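Local coordinates for dihydroorotase (Saccharomyces cerevisiae S288C, PDB 6L0A), which catalyses the interconversion of N-carbamoyl-L-aspartate and (S)-dihydroorotate in de novo pyrimidine biosynthesis, using two zinc ions per subunit, at residues L134-E139 with E158-A163; I151-A156 with F228-A233. All coordinates share one frame; numbering follows the deposited sequence.

Interaction 1: L134-E139 with E158-A163. With ZN (zinc ion), chain L.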
ATOM      1  N   LEU C 134      -0.922  20.779  21.869  1.00 13.51           N
ATOM      2  CA  LEU C 134      -1.783  20.500  20.724  1.00 14.00           C
ATOM      3  C   LEU C 134      -1.106  19.404  19.907  1.00 12.99           C
ATOM      4  O   LEU C 134      -0.032  19.626  19.348  1.00 12.15           O
ATOM      5  CB  LEU C 134      -2.017  21.755  19.884  1.00 13.93           C
ATOM      6  CG  LEU C 134      -2.737  21.522  18.554  1.00 13.86           C
ATOM      7  CD1 LEU C 134      -4.154  20.989  18.787  1.00 13.97           C
ATOM      8  CD2 LEU C 134      -2.758  22.805  17.712  1.00 15.82           C
ATOM      9  N   ASN C 135      -1.727  18.221  19.860  1.00 11.58           N
ATOM     10  CA  ASN C 135      -1.207  17.075  19.122  1.00 10.95           C
ATOM     11  C   ASN C 135      -1.867  17.027  17.754  1.00 10.65           C
ATOM     12  O   ASN C 135      -3.090  16.997  17.661  1.00 11.64           O
ATOM     13  CB  ASN C 135      -1.497  15.774  19.864  1.00  9.43           C
ATOM     14  CG  ASN C 135      -1.133  15.846  21.329  1.00 16.54           C
ATOM     15  OD1 ASN C 135      -1.980  16.126  22.177  1.00 16.23           O
ATOM     16  ND2 ASN C 135       0.116  15.552  21.636  1.00 13.91           N
ATOM     17  N   LEU C 136      -1.061  16.975  16.701  1.00 10.28           N
ATOM     18  CA  LEU C 136      -1.575  17.000  15.343  1.00 12.43           C
ATOM     19  C   LEU C 136      -1.288  15.669  14.659  1.00 12.67           C
ATOM     20  O   LEU C 136      -0.134  15.243  14.600  1.00 13.44           O
ATOM     21  CB  LEU C 136      -0.941  18.142  14.556  1.00 13.27           C
ATOM     22  CG  LEU C 136      -1.174  19.548  15.113  1.00 13.66           C
ATOM     23  CD1 LEU C 136      -0.374  20.552  14.317  1.00 16.81           C
ATOM     24  CD2 LEU C 136      -2.668  19.880  15.084  1.00 14.46           C
ATOM     25  N   HIS C 137      -2.332  15.015  14.163  1.00 11.05           N
ATOM     26  CA  HIS C 137      -2.172  14.016  13.112  1.00 12.85           C
ATOM     27  C   HIS C 137      -2.040  14.813  11.826  1.00 10.66           C
ATOM     28  O   HIS C 137      -3.036  15.251  11.247  1.00 13.55           O
ATOM     29  CB  HIS C 137      -3.352  13.051  13.057  1.00 12.50           C
ATOM     30  CG  HIS C 137      -3.175  11.962  12.048  1.00 14.50           C
ATOM     31  ND1 HIS C 137      -3.167  10.622  12.387  1.00 15.22           N
ATOM     32  CD2 HIS C 137      -2.980  12.014  10.708  1.00 14.91           C
ATOM     33  CE1 HIS C 137      -2.988   9.898  11.296  1.00 15.35           C
ATOM     34  NE2 HIS C 137      -2.870  10.716  10.263  1.00 12.75           N
ATOM     35  N   GLY C 138      -0.802  15.071  11.420  1.00 14.28           N
ATOM     36  CA  GLY C 138      -0.574  15.997  10.334  1.00 16.74           C
ATOM     37  C   GLY C 138      -0.695  15.403   8.944  1.00 16.74           C
ATOM     38  O   GLY C 138       0.319  15.176   8.278  1.00 14.49           O
ATOM     39  N   GLU C 139      -1.924  15.152   8.491  1.00 13.24           N
ATOM     40  CA  GLU C 139      -2.183  14.719   7.123  1.00 12.22           C
ATOM     41  C   GLU C 139      -3.380  15.481   6.580  1.00 12.73           C
ATOM     42  O   GLU C 139      -4.398  15.594   7.267  1.00 16.42           O
ATOM     43  CB  GLU C 139      -2.485  13.217   7.056  1.00 12.46           C
ATOM     44  CG  GLU C 139      -1.288  12.302   7.271  1.00 11.76           C
ATOM     45  CD  GLU C 139      -1.600  10.879   6.871  1.00 12.52           C
ATOM     46  OE1 GLU C 139      -2.139  10.121   7.698  1.00 12.81           O
ATOM     47  OE2 GLU C 139      -1.308  10.520   5.715  1.00 14.39           O
ATOM     48  N   GLU C 158       3.337  15.798   3.812  1.00 13.97           N
ATOM     49  CA  GLU C 158       4.003  16.974   3.252  1.00 16.07           C
ATOM     50  C   GLU C 158       3.008  18.100   2.991  1.00 17.53           C
ATOM     51  O   GLU C 158       3.300  19.273   3.268  1.00 18.31           O
ATOM     52  CB  GLU C 158       4.726  16.591   1.965  1.00 19.08           C
ATOM     53  CG  GLU C 158       5.564  17.689   1.345  1.00 23.11           C
ATOM     54  CD  GLU C 158       6.289  17.185   0.110  1.00 38.06           C
ATOM     55  OE1 GLU C 158       5.817  17.454  -1.016  1.00 44.14           O
ATOM     56  OE2 GLU C 158       7.311  16.484   0.270  1.00 36.89           O
ATOM     57  N   ALA C 159       1.818  17.759   2.482  1.00 14.50           N
ATOM     58  CA  ALA C 159       0.801  18.769   2.193  1.00 14.94           C
ATOM     59  C   ALA C 159       0.310  19.477   3.454  1.00 17.76           C
ATOM     60  O   ALA C 159      -0.176  20.607   3.369  1.00 16.96           O
ATOM     61  CB  ALA C 159      -0.384  18.135   1.470  1.00 17.09           C
ATOM     62  N   PHE C 160       0.422  18.829   4.613  1.00 15.36           N
ATOM     63  CA  PHE C 160      -0.000  19.407   5.882  1.00 16.17           C
ATOM     64  C   PHE C 160       1.007  20.403   6.448  1.00 16.75           C
ATOM     65  O   PHE C 160       0.640  21.215   7.308  1.00 15.40           O
ATOM     66  CB  PHE C 160      -0.221  18.282   6.902  1.00 12.58           C
ATOM     67  CG  PHE C 160      -0.777  18.748   8.218  1.00 12.61           C
ATOM     68  CD1 PHE C 160      -2.156  18.826   8.411  1.00 16.73           C
ATOM     69  CD2 PHE C 160       0.067  19.097   9.266  1.00 14.77           C
ATOM     70  CE1 PHE C 160      -2.680  19.247   9.626  1.00 17.99           C
ATOM     71  CE2 PHE C 160      -0.450  19.532  10.475  1.00 12.98           C
ATOM     72  CZ  PHE C 160      -1.829  19.596  10.656  1.00 16.03           C
ATOM     73  N   LEU C 161       2.264  20.345   6.008  1.00 14.88           N
ATOM     74  CA  LEU C 161       3.303  21.131   6.667  1.00 17.16           C
ATOM     75  C   LEU C 161       3.035  22.637   6.657  1.00 18.35           C
ATOM     76  O   LEU C 161       3.311  23.285   7.681  1.00 22.83           O
ATOM     77  CB  LEU C 161       4.665  20.797   6.045  1.00 15.93           C
ATOM     78  CG  LEU C 161       5.146  19.363   6.296  1.00 15.59           C
ATOM     79  CD1 LEU C 161       6.476  19.111   5.590  1.00 19.13           C
ATOM     80  CD2 LEU C 161       5.275  19.096   7.789  1.00 17.68           C
ATOM     81  N   PRO C 162       2.502  23.249   5.592  1.00 18.51           N
ATOM     82  CA  PRO C 162       2.112  24.671   5.710  1.00 21.69           C
ATOM     83  C   PRO C 162       1.129  24.938   6.842  1.00 22.27           C
ATOM     84  O   PRO C 162       1.245  25.968   7.522  1.00 21.94           O
ATOM     85  CB  PRO C 162       1.493  24.979   4.341  1.00 22.46           C
ATOM     86  CG  PRO C 162       2.155  24.021   3.406  1.00 27.56           C
ATOM     87  CD  PRO C 162       2.361  22.757   4.206  1.00 21.30           C
ATOM     88  N   ALA C 163       0.167  24.036   7.066  1.00 18.50           N
ATOM     89  CA  ALA C 163      -0.778  24.217   8.167  1.00 18.15           C
ATOM     90  C   ALA C 163      -0.062  24.223   9.511  1.00 18.82           C
ATOM     91  O   ALA C 163      -0.376  25.041  10.385  1.00 19.57           O
ATOM     92  CB  ALA C 163      -1.848  23.124   8.141  1.00 19.04           C
TER
HETATM   93 ZN    ZN L 402      -2.349   9.006  13.915  1.00 39.90          ZN
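L136 meets F160 at the rim of its ring. The methyl CD1 of L136 lies near the ring plane, 4.0 Å from CE2 of F160, and the two side chains cross at about a right angle. H137 points the other way. With CG anti to the backbone N (chi1 -176°), its imidazole is carried away from helix 156-170 to the metal. ND1 of H137 binds a zinc ion at 2.4 Å; H180 and K98 also bind this metal. G138 comes next, at the centre of an inverse gamma turn closed by E139 N and H137 O. Its CA sits over the middle of the F160 ring, 3.4 Å from the centroid, in a CH-pi contact. The opposite face of the ring rests on CB of A163. With an alanine here in place of F160, a gap would probably open between G138 and A163, and L136 CD1 would lose one neighbour. E139 sends its carboxylate back to the imidazole. H137 NE2 donates to OE1 of E139 over 2.7 Å, nearly straight at 168°. OE1 lies close to the ring plane and uses its anti lone pair. Zinc on ND1 and carboxylate on NE2 hold the ring against turning. The contact lies within a beta-alpha-beta unit. Strand 133-136 pairs with strand 175-178. Helix 156-170 packs through F160 against the end of strand 133-136 and the turn after it, with L164 and L167 also touching L136.

Interaction 2: I151-A156 with F228-A233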
ATOM      1  N   ILE C 151      -3.873  15.314  -3.578  1.00 21.20           N
ATOM      2  CA  ILE C 151      -3.371  14.850  -2.290  1.00 17.69           C
ATOM      3  C   ILE C 151      -3.750  13.383  -2.154  1.00 16.37           C
ATOM      4  O   ILE C 151      -4.910  13.014  -2.380  1.00 18.49           O
ATOM      5  CB  ILE C 151      -3.948  15.674  -1.123  1.00 16.75           C
ATOM      6  CG1 ILE C 151      -3.467  17.125  -1.213  1.00 16.54           C
ATOM      7  CG2 ILE C 151      -3.550  15.057   0.242  1.00 14.97           C
ATOM      8  CD1 ILE C 151      -4.112  18.048  -0.167  1.00 25.03           C
ATOM      9  N   HIS C 152      -2.769  12.551  -1.803  1.00 17.02           N
ATOM     10  CA  HIS C 152      -2.948  11.113  -1.656  1.00 14.36           C
ATOM     11  C   HIS C 152      -2.138  10.669  -0.443  1.00 12.53           C
ATOM     12  O   HIS C 152      -1.466  11.480   0.206  1.00 13.51           O
ATOM     13  CB  HIS C 152      -2.511  10.382  -2.928  1.00 14.56           C
ATOM     14  CG  HIS C 152      -1.201  10.856  -3.455  1.00 13.68           C
ATOM     15  ND1 HIS C 152      -0.008  10.559  -2.841  1.00 14.45           N
ATOM     16  CD2 HIS C 152      -0.896  11.650  -4.509  1.00 13.41           C
ATOM     17  CE1 HIS C 152       0.982  11.126  -3.505  1.00 17.02           C
ATOM     18  NE2 HIS C 152       0.470  11.800  -4.521  1.00 19.16           N
ATOM     19  N   VAL C 153      -2.187   9.371  -0.130  1.00 13.61           N
ATOM     20  CA  VAL C 153      -1.579   8.921   1.121  1.00 11.67           C
ATOM     21  C   VAL C 153      -0.076   9.162   1.148  1.00 12.36           C
ATOM     22  O   VAL C 153       0.522   9.187   2.224  1.00 11.87           O
ATOM     23  CB  VAL C 153      -1.890   7.432   1.390  1.00 12.33           C
ATOM     24  CG1 VAL C 153      -3.387   7.220   1.671  1.00 13.64           C
ATOM     25  CG2 VAL C 153      -1.411   6.567   0.214  1.00 13.05           C
ATOM     26  N   LEU C 154       0.570   9.332  -0.003  1.00 11.99           N
ATOM     27  CA  LEU C 154       2.017   9.485   0.033  1.00 12.85           C
ATOM     28  C   LEU C 154       2.471  10.919   0.258  1.00 14.05           C
ATOM     29  O   LEU C 154       3.550  11.126   0.828  1.00 15.64           O
ATOM     30  CB  LEU C 154       2.646   8.981  -1.263  1.00 13.81           C
ATOM     31  CG  LEU C 154       2.780   7.481  -1.387  1.00 22.24           C
ATOM     32  CD1 LEU C 154       3.326   7.231  -2.761  1.00 29.13           C
ATOM     33  CD2 LEU C 154       3.686   6.890  -0.309  1.00 21.48           C
ATOM     34  N   ASN C 155       1.706  11.914  -0.189  1.00 13.38           N
ATOM     35  CA  ASN C 155       2.094  13.301   0.038  1.00 13.07           C
ATOM     36  C   ASN C 155       1.197  14.023   1.039  1.00 11.79           C
ATOM     37  O   ASN C 155       1.346  15.237   1.213  1.00 12.75           O
ATOM     38  CB  ASN C 155       2.161  14.081  -1.290  1.00 14.41           C
ATOM     39  CG  ASN C 155       0.801  14.286  -1.949  1.00 15.21           C
ATOM     40  OD1 ASN C 155      -0.244  13.825  -1.464  1.00 15.46           O
ATOM     41  ND2 ASN C 155       0.810  15.004  -3.070  1.00 18.38           N
ATOM     42  N   ALA C 156       0.271  13.316   1.707  1.00 11.70           N
ATOM     43  CA  ALA C 156      -0.686  14.012   2.578  1.00 10.75           C
ATOM     44  C   ALA C 156      -0.003  14.658   3.782  1.00 12.75           C
ATOM     45  O   ALA C 156      -0.463  15.700   4.267  1.00 14.78           O
ATOM     46  CB  ALA C 156      -1.786  13.050   3.031  1.00 12.82           C
ATOM     47  N   PHE C 228      -0.212  -2.004   7.768  1.00 14.39           N
ATOM     48  CA  PHE C 228      -0.844  -0.787   7.265  1.00 11.73           C
ATOM     49  C   PHE C 228      -1.243   0.095   8.443  1.00 14.57           C
ATOM     50  O   PHE C 228      -1.960  -0.363   9.333  1.00 13.90           O
ATOM     51  CB  PHE C 228      -2.071  -1.148   6.418  1.00 13.79           C
ATOM     52  CG  PHE C 228      -2.929   0.021   6.029  1.00 13.88           C
ATOM     53  CD1 PHE C 228      -2.440   1.009   5.178  1.00 12.53           C
ATOM     54  CD2 PHE C 228      -4.242   0.129   6.494  1.00 13.87           C
ATOM     55  CE1 PHE C 228      -3.236   2.092   4.809  1.00 12.75           C
ATOM     56  CE2 PHE C 228      -5.046   1.221   6.120  1.00 13.77           C
ATOM     57  CZ  PHE C 228      -4.538   2.201   5.285  1.00 12.10           C
ATOM     58  N   CYS C 229      -0.795   1.352   8.455  1.00 12.73           N
ATOM     59  CA  CYS C 229      -1.260   2.302   9.447  1.00 13.01           C
ATOM     60  C   CYS C 229      -1.294   3.676   8.788  1.00 13.40           C
ATOM     61  O   CYS C 229      -0.903   3.832   7.636  1.00 11.05           O
ATOM     62  CB  CYS C 229      -0.310   2.316  10.647  1.00 11.98           C
ATOM     63  SG  CYS C 229       1.353   2.834  10.037  1.00 16.80           S
ATOM     64  N   LYS C 230      -1.764   4.682   9.524  1.00  9.31           N
ATOM     65  CA  LYS C 230      -1.698   6.050   9.037  1.00 10.40           C
ATOM     66  C   LYS C 230      -0.829   6.879   9.979  1.00 14.06           C
ATOM     67  O   LYS C 230      -0.859   6.652  11.193  1.00 15.87           O
ATOM     68  CB  LYS C 230      -3.114   6.681   8.927  1.00 11.48           C
ATOM     69  CG  LYS C 230      -4.089   5.931   7.983  1.00 12.62           C
ATOM     70  CD  LYS C 230      -3.573   5.853   6.551  1.00 17.87           C
ATOM     71  CE  LYS C 230      -3.613   7.199   5.876  1.00 18.03           C
ATOM     72  NZ  LYS C 230      -5.011   7.581   5.394  1.00 13.83           N
ATOM     73  N   PRO C 231       0.036   7.772   9.457  1.00 12.05           N
ATOM     74  CA  PRO C 231       0.361   7.898   8.034  1.00 10.53           C
ATOM     75  C   PRO C 231       1.079   6.641   7.577  1.00  9.44           C
ATOM     76  O   PRO C 231       1.707   5.950   8.409  1.00 10.15           O
ATOM     77  CB  PRO C 231       1.278   9.131   7.962  1.00 10.47           C
ATOM     78  CG  PRO C 231       1.279   9.739   9.371  1.00 11.88           C
ATOM     79  CD  PRO C 231       0.893   8.623  10.298  1.00 12.77           C
ATOM     80  N   VAL C 232       0.932   6.295   6.298  1.00  9.91           N
ATOM     81  CA  VAL C 232       1.532   5.062   5.808  1.00  9.25           C
ATOM     82  C   VAL C 232       3.049   5.193   5.844  1.00 11.93           C
ATOM     83  O   VAL C 232       3.600   6.295   5.729  1.00 10.57           O
ATOM     84  CB  VAL C 232       1.043   4.741   4.381  1.00 10.06           C
ATOM     85  CG1 VAL C 232      -0.495   4.657   4.335  1.00 11.48           C
ATOM     86  CG2 VAL C 232       1.573   5.766   3.374  1.00 12.26           C
ATOM     87  N   ALA C 233       3.729   4.059   6.006  1.00 10.57           N
ATOM     88  CA  ALA C 233       5.177   4.027   5.835  1.00 12.75           C
ATOM     89  C   ALA C 233       5.522   4.297   4.374  1.00 11.07           C
ATOM     90  O   ALA C 233       4.848   3.803   3.461  1.00 10.67           O
ATOM     91  CB  ALA C 233       5.738   2.671   6.282  1.00 12.56           C
TER
HETATM   92  O   HOH W   1      -0.513   8.334   4.747  1.00 11.35           O
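Two loops beside the malate pocket meet where V153 packs against V232 and K230. V153 CB stands 4.3 Å from CG1 of V232, and both side chains start out toward the opposite loop. L154 adds a looser touch, with its CD2 4.4 Å from CG2 of V232. L154 leaves the backbone facing away, but the end of its side chain comes back to the contact. The methyl CG2 of V232 also lies 3.8 Å from the carbonyl O of V153. A water bridges the backbones here. It accepts from N of V232 at 2.9 Å and is hydrogen-bonded to V153 O at the same length. The side chains of V153 and K230 cross at about a right angle. The chain of K230 bends at every torsion from chi2 to chi4, which brings NZ to 4.1 Å from CG1 of V153. This is only packing for the ammonium group, which is hydrogen-bonded to V104 O. K230 also touches the bound malate. The enzyme belongs to the metal-dependent hydrolases, whose catalytic domain is a TIM barrel. Loop 151-156 follows strand 133-136 and leads into helix 156-170. Loop 228-233 leads into helix 236-246 and has a cis peptide bond before P231. The first loop has its own internal bonds. H152 N donates to OD1 of N155 at 2.8 Å and 172°, and that oxygen sits over one face of the H152 ring. L154 N donates near the plane of that ring to ND1 of H152, 3.1 Å away, on a bent path of 140°. The second subunit borders this loop: V153 N is hydrogen-bonded to OD1 of D219 of that subunit, and L154 packs on its counterpart there.

Overall arrangement
From the N terminus the chain passes 134-139, then 151-156, then 158-163, and much later 228-233. Interaction 1 closes a loop with 18 intervening residues, from the end of a barrel strand to its following helix. Interaction 2 starts inside that loop and spans 71 intervening residues, so the two cross. Their centres are about 12 Å apart. They touch mainly through E139, and H137 also meets K230. OE1 of E139 lies 3.4 Å from CA of P231 and 3.7 Å from CE of K230. Interaction 1 ties strand 133-136 to helix 156-170 beneath a zinc ligand. Interaction 2 joins the loop before that helix to the loop before helix 236-246.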